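PDB 3JR7: uncharacterized egV family protein COG1307 from Ruminococcus gnavus, which is of unknown function but probably binds a lipid such as a fatty acid. Local coordinates for residues 104-108 with 214-218; 132-137 with 167-171. The contacts are given in a common frame with arbitrary orientation. Residue numbers count along the deposited sequence, not the author numbering.

Interaction 1: residues 104-108 with 214-218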
loop_
_atom_site.group_PDB
_atom_site.type_symbol
_atom_site.label_atom_id
_atom_site.label_comp_id
_atom_site.label_asym_id
_atom_site.label_seq_id
_atom_site.Cartn_x
_atom_site.Cartn_y
_atom_site.Cartn_z
ATOM N N LEU A 104 -2.623 5.410 2.359
ATOM C CA LEU A 104 -1.245 5.373 2.835
ATOM C C LEU A 104 -1.137 5.745 4.315
ATOM O O LEU A 104 -1.890 6.578 4.809
ATOM C CB LEU A 104 -0.416 6.394 2.034
ATOM C CG LEU A 104 0.128 5.999 0.668
ATOM C CD1 LEU A 104 0.309 7.276 -0.190
ATOM C CD2 LEU A 104 1.409 5.206 0.818
ATOM N N SER A 105 -0.151 5.170 4.985
ATOM C CA SER A 105 0.240 5.595 6.311
ATOM C C SER A 105 0.271 7.097 6.474
ATOM O O SER A 105 0.928 7.856 5.684
ATOM C CB SER A 105 1.635 5.073 6.663
ATOM O OG SER A 105 2.043 5.619 7.925
ATOM N N ALA A 106 -0.387 7.548 7.542
ATOM C CA ALA A 106 -0.396 8.980 7.866
ATOM C C ALA A 106 1.007 9.469 8.154
ATOM O O ALA A 106 1.275 10.653 8.053
ATOM C CB ALA A 106 -1.335 9.284 9.042
ATOM N N GLU A 107 1.929 8.599 8.504
ATOM C CA GLU A 107 3.291 9.060 8.763
ATOM C C GLU A 107 4.154 9.163 7.517
ATOM O O GLU A 107 5.310 9.620 7.608
ATOM C CB GLU A 107 3.988 8.105 9.695
ATOM C CG GLU A 107 3.314 7.922 10.964
ATOM C CD GLU A 107 3.504 9.100 11.841
ATOM O OE1 GLU A 107 4.655 9.599 11.961
ATOM O OE2 GLU A 107 2.484 9.531 12.377
ATOM N N LEU A 108 3.645 8.699 6.374
ATOM C CA LEU A 108 4.415 8.757 5.124
ATOM C C LEU A 108 3.842 9.719 4.082
ATOM O O LEU A 108 4.476 9.983 3.077
ATOM C CB LEU A 108 4.509 7.350 4.535
ATOM C CG LEU A 108 5.132 6.265 5.431
ATOM C CD1 LEU A 108 4.969 4.866 4.807
ATOM C CD2 LEU A 108 6.606 6.590 5.733
ATOM N N GLN A 214 3.270 2.204 14.392
ATOM C CA GLN A 214 2.775 3.558 14.129
ATOM C C GLN A 214 2.698 3.907 12.632
ATOM O O GLN A 214 2.173 4.937 12.299
ATOM C CB GLN A 214 3.639 4.629 14.777
ATOM C CG GLN A 214 4.220 4.242 16.105
ATOM C CD GLN A 214 5.518 3.487 15.955
ATOM O OE1 GLN A 214 6.562 4.052 15.560
ATOM N NE2 GLN A 214 5.474 2.220 16.273
ATOM N N GLY A 215 3.202 3.065 11.740
ATOM C CA GLY A 215 3.197 3.374 10.279
ATOM C C GLY A 215 4.433 4.108 9.778
ATOM O O GLY A 215 4.374 4.758 8.730
ATOM N N THR A 216 5.531 4.064 10.537
ATOM C CA THR A 216 6.797 4.574 10.054
ATOM C C THR A 216 7.606 3.376 9.495
ATOM O O THR A 216 7.213 2.214 9.647
ATOM C CB THR A 216 7.632 5.327 11.140
ATOM O OG1 THR A 216 7.885 4.448 12.228
ATOM C CG2 THR A 216 6.920 6.628 11.642
ATOM N N ILE A 217 8.745 3.670 8.867
ATOM C CA ILE A 217 9.614 2.644 8.334
ATOM C C ILE A 217 10.785 2.410 9.280
ATOM O O ILE A 217 11.362 3.363 9.801
ATOM C CB ILE A 217 10.133 3.056 6.936
ATOM C CG1 ILE A 217 8.926 3.226 5.980
ATOM C CG2 ILE A 217 11.160 2.004 6.395
ATOM C CD1 ILE A 217 9.224 3.854 4.635
ATOM N N CYS A 218 11.146 1.161 9.491
ATOM C CA CYS A 218 12.376 0.836 10.246
ATOM C C CYS A 218 13.185 -0.242 9.488
ATOM O O CYS A 218 12.703 -0.877 8.552
ATOM C CB CYS A 218 12.052 0.335 11.652
ATOM S SG CYS A 218 11.093 -1.267 11.708
HETATM O O HOH W 1 0.326 6.501 10.712
#
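A loop of one sheet and the run-in to a strand of the other meet through S105, whose t rotamer brings OG to G215 yet keeps it within reach of E107 N. S105 OG donates to G215 O at 2.6 Å while accepting from E107 N at 3.0 Å, an ST turn, so one hydroxyl shapes its loop and holds the partner. G215 suits its place twice over: its phi/psi of 90/19 would jam a CB against the preceding carbonyl, and that CB would also clash with S105 OG. E107, folded by m chi1 and chi2, lays its aliphatic stem along the opposite backbone, with E107 CG 3.5 Å from Q214 O. L108 (m, t) brings CD2 to 3.9 Å from I217 CD1, and its side chain comes within about 4 Å of a bound PG6, probably from the crystallisation liquor. T216, in p, turns OG1 to T212 instead. A water also donates to Q214 O. A single short hydrogen bond, flanked by apolar carbon, thus joins them beside a PG6-occupied pocket, consistent with the family's proposed lipid binding.

Interaction 2: residues 132-137 with 167-171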
loop_
_atom_site.group_PDB
_atom_site.type_symbol
_atom_site.label_atom_id
_atom_site.label_comp_id
_atom_site.label_asym_id
_atom_site.label_seq_id
_atom_site.Cartn_x
_atom_site.Cartn_y
_atom_site.Cartn_z
ATOM N N HIS A 132 -15.854 6.467 6.777
ATOM C CA HIS A 132 -14.739 6.173 7.663
ATOM C C HIS A 132 -13.454 6.095 6.882
ATOM O O HIS A 132 -13.365 5.375 5.875
ATOM C CB HIS A 132 -14.944 4.877 8.464
ATOM C CG HIS A 132 -13.865 4.654 9.469
ATOM N ND1 HIS A 132 -13.886 5.246 10.709
ATOM C CD2 HIS A 132 -12.661 4.032 9.368
ATOM C CE1 HIS A 132 -12.773 4.933 11.359
ATOM N NE2 HIS A 132 -12.014 4.201 10.563
ATOM N N VAL A 133 -12.440 6.830 7.348
ATOM C CA VAL A 133 -11.118 6.824 6.744
ATOM C C VAL A 133 -10.168 5.886 7.578
ATOM O O VAL A 133 -9.945 6.139 8.778
ATOM C CB VAL A 133 -10.523 8.231 6.677
ATOM C CG1 VAL A 133 -9.155 8.178 6.011
ATOM C CG2 VAL A 133 -11.457 9.179 5.892
ATOM N N PHE A 134 -9.644 4.830 6.950
ATOM C CA PHE A 134 -8.691 3.914 7.589
ATOM C C PHE A 134 -7.257 4.384 7.237
ATOM O O PHE A 134 -6.874 4.481 6.075
ATOM C CB PHE A 134 -8.873 2.470 7.115
ATOM C CG PHE A 134 -10.194 1.859 7.428
ATOM C CD1 PHE A 134 -10.463 1.361 8.694
ATOM C CD2 PHE A 134 -11.156 1.730 6.442
ATOM C CE1 PHE A 134 -11.708 0.797 8.991
ATOM C CE2 PHE A 134 -12.379 1.169 6.709
ATOM C CZ PHE A 134 -12.669 0.700 7.979
ATOM N N ASN A 135 -6.490 4.758 8.239
ATOM C CA ASN A 135 -5.070 4.981 8.073
ATOM C C ASN A 135 -4.480 3.580 8.018
ATOM O O ASN A 135 -4.448 2.907 9.024
ATOM C CB ASN A 135 -4.550 5.729 9.310
ATOM C CG ASN A 135 -3.047 5.781 9.403
ATOM O OD1 ASN A 135 -2.339 5.410 8.468
ATOM N ND2 ASN A 135 -2.543 6.271 10.543
ATOM N N SER A 136 -3.962 3.151 6.879
ATOM C CA SER A 136 -3.419 1.802 6.758
ATOM C C SER A 136 -2.203 1.545 7.626
ATOM O O SER A 136 -1.962 0.439 7.879
ATOM C CB SER A 136 -3.002 1.467 5.322
ATOM O OG SER A 136 -1.893 2.228 4.900
ATOM N N ARG A 137 -1.454 2.569 8.044
ATOM C CA ARG A 137 -0.130 2.426 8.649
ATOM C C ARG A 137 0.829 1.600 7.768
ATOM O O ARG A 137 1.706 0.892 8.269
ATOM C CB ARG A 137 -0.260 1.874 10.069
ATOM C CG ARG A 137 -1.027 2.899 11.026
ATOM C CD ARG A 137 -1.797 2.225 12.175
ATOM N NE ARG A 137 -2.609 3.217 12.886
ATOM C CZ ARG A 137 -3.913 3.537 12.654
ATOM N NH1 ARG A 137 -4.704 2.914 11.749
ATOM N NH2 ARG A 137 -4.477 4.514 13.404
ATOM N N VAL A 167 -11.988 -4.033 10.733
ATOM C CA VAL A 167 -10.916 -3.610 9.858
ATOM C C VAL A 167 -9.808 -2.910 10.628
ATOM O O VAL A 167 -8.647 -3.128 10.338
ATOM C CB VAL A 167 -11.444 -2.738 8.715
ATOM C CG1 VAL A 167 -10.284 -2.120 7.938
ATOM C CG2 VAL A 167 -12.384 -3.599 7.793
ATOM N N GLU A 168 -10.156 -2.055 11.593
ATOM C CA GLU A 168 -9.143 -1.458 12.443
ATOM C C GLU A 168 -8.352 -2.541 13.187
ATOM O O GLU A 168 -7.139 -2.389 13.346
ATOM C CB GLU A 168 -9.702 -0.373 13.393
ATOM C CG GLU A 168 -10.215 0.891 12.676
ATOM C CD GLU A 168 -9.103 1.864 12.133
ATOM O OE1 GLU A 168 -7.871 1.536 12.354
ATOM O OE2 GLU A 168 -9.485 2.963 11.532
ATOM N N CYS A 169 -9.013 -3.624 13.607
ATOM C CA CYS A 169 -8.313 -4.756 14.231
ATOM C C CYS A 169 -7.345 -5.389 13.215
ATOM O O CYS A 169 -6.173 -5.615 13.506
ATOM C CB CYS A 169 -9.300 -5.822 14.747
ATOM S SG CYS A 169 -8.483 -7.390 15.289
ATOM N N TYR A 170 -7.849 -5.673 12.032
ATOM C CA TYR A 170 -6.991 -6.189 10.981
ATOM C C TYR A 170 -5.749 -5.300 10.754
ATOM O O TYR A 170 -4.620 -5.823 10.635
ATOM C CB TYR A 170 -7.765 -6.403 9.665
ATOM C CG TYR A 170 -6.805 -6.827 8.556
ATOM C CD1 TYR A 170 -6.102 -8.024 8.657
ATOM C CD2 TYR A 170 -6.554 -6.017 7.457
ATOM C CE1 TYR A 170 -5.173 -8.400 7.696
ATOM C CE2 TYR A 170 -5.646 -6.403 6.469
ATOM C CZ TYR A 170 -4.952 -7.589 6.609
ATOM O OH TYR A 170 -4.015 -7.974 5.680
ATOM N N ILE A 171 -5.928 -3.981 10.726
ATOM C CA ILE A 171 -4.818 -3.061 10.538
ATOM C C ILE A 171 -3.769 -3.257 11.630
ATOM O O ILE A 171 -2.551 -3.298 11.362
ATOM C CB ILE A 171 -5.329 -1.627 10.453
ATOM C CG1 ILE A 171 -6.081 -1.450 9.096
ATOM C CG2 ILE A 171 -4.238 -0.627 10.551
ATOM C CD1 ILE A 171 -6.822 -0.106 8.971
HETATM O O HOH W 2 -7.576 4.795 10.782
#
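The second of two helices after strand 132-135 returns alongside it, segment 167-171 running in the same direction with 10° between the axes and 9.5 Å at closest approach. E168 organises the polar side. Its OE2 accepts from H132 NE2 at 3.0 Å, in line at 170° and at the edge of the imidazole, and also from a water 2.8 Å from OE2. That water in turn accepts from N135 N at 2.8 Å and donates weakly to V133 O. E168 OE1 faces R137 NH1 at 3.5 Å, a long salt bridge, so each carboxylate oxygen has a cationic or donor partner. N135 OD1 is satisfied by R137 N at 3.0 Å, an Asx turn, and by A106 N; S136 OG bonds to T103 O. Beneath the polar network lies an apolar layer: the short side chain of V167 lets CG1 lie over the F134 ring, 3.6 Å from its centroid, in a CH-pi contact, and the longer I171 (m, t) reaches F134 CB with CD1 at 3.8 Å. I146 of helix 141-155 packs on both V167 and I171. Buried hydrocarbon therefore seats the helix on the strand, while E168 ties the helix both to the strand, through H132, and to the R137 turn.

From the N terminus, strand 98-103 leads into loop 104-108, then helix 111-126 carries the chain to strand 130-135, parallel to the first. Helix 141-155 and helix 160-173 follow, and interaction 2 brings the latter back onto its strand, closing a loop of 29 intervening residues. The chain then enters the second sheet, where 214-218 leads into strand 217-224, and interaction 1 closes a much longer loop of 105 residues, within which interaction 2 is nested. Interaction 2 thus packs a helix on the first sheet, whereas interaction 1 ties the two sheets' regions together. They touch directly: A106 N lies 3.0 Å from N135 OD1, a probable hydrogen bond, and L108 and R137 both line the PG6 pocket.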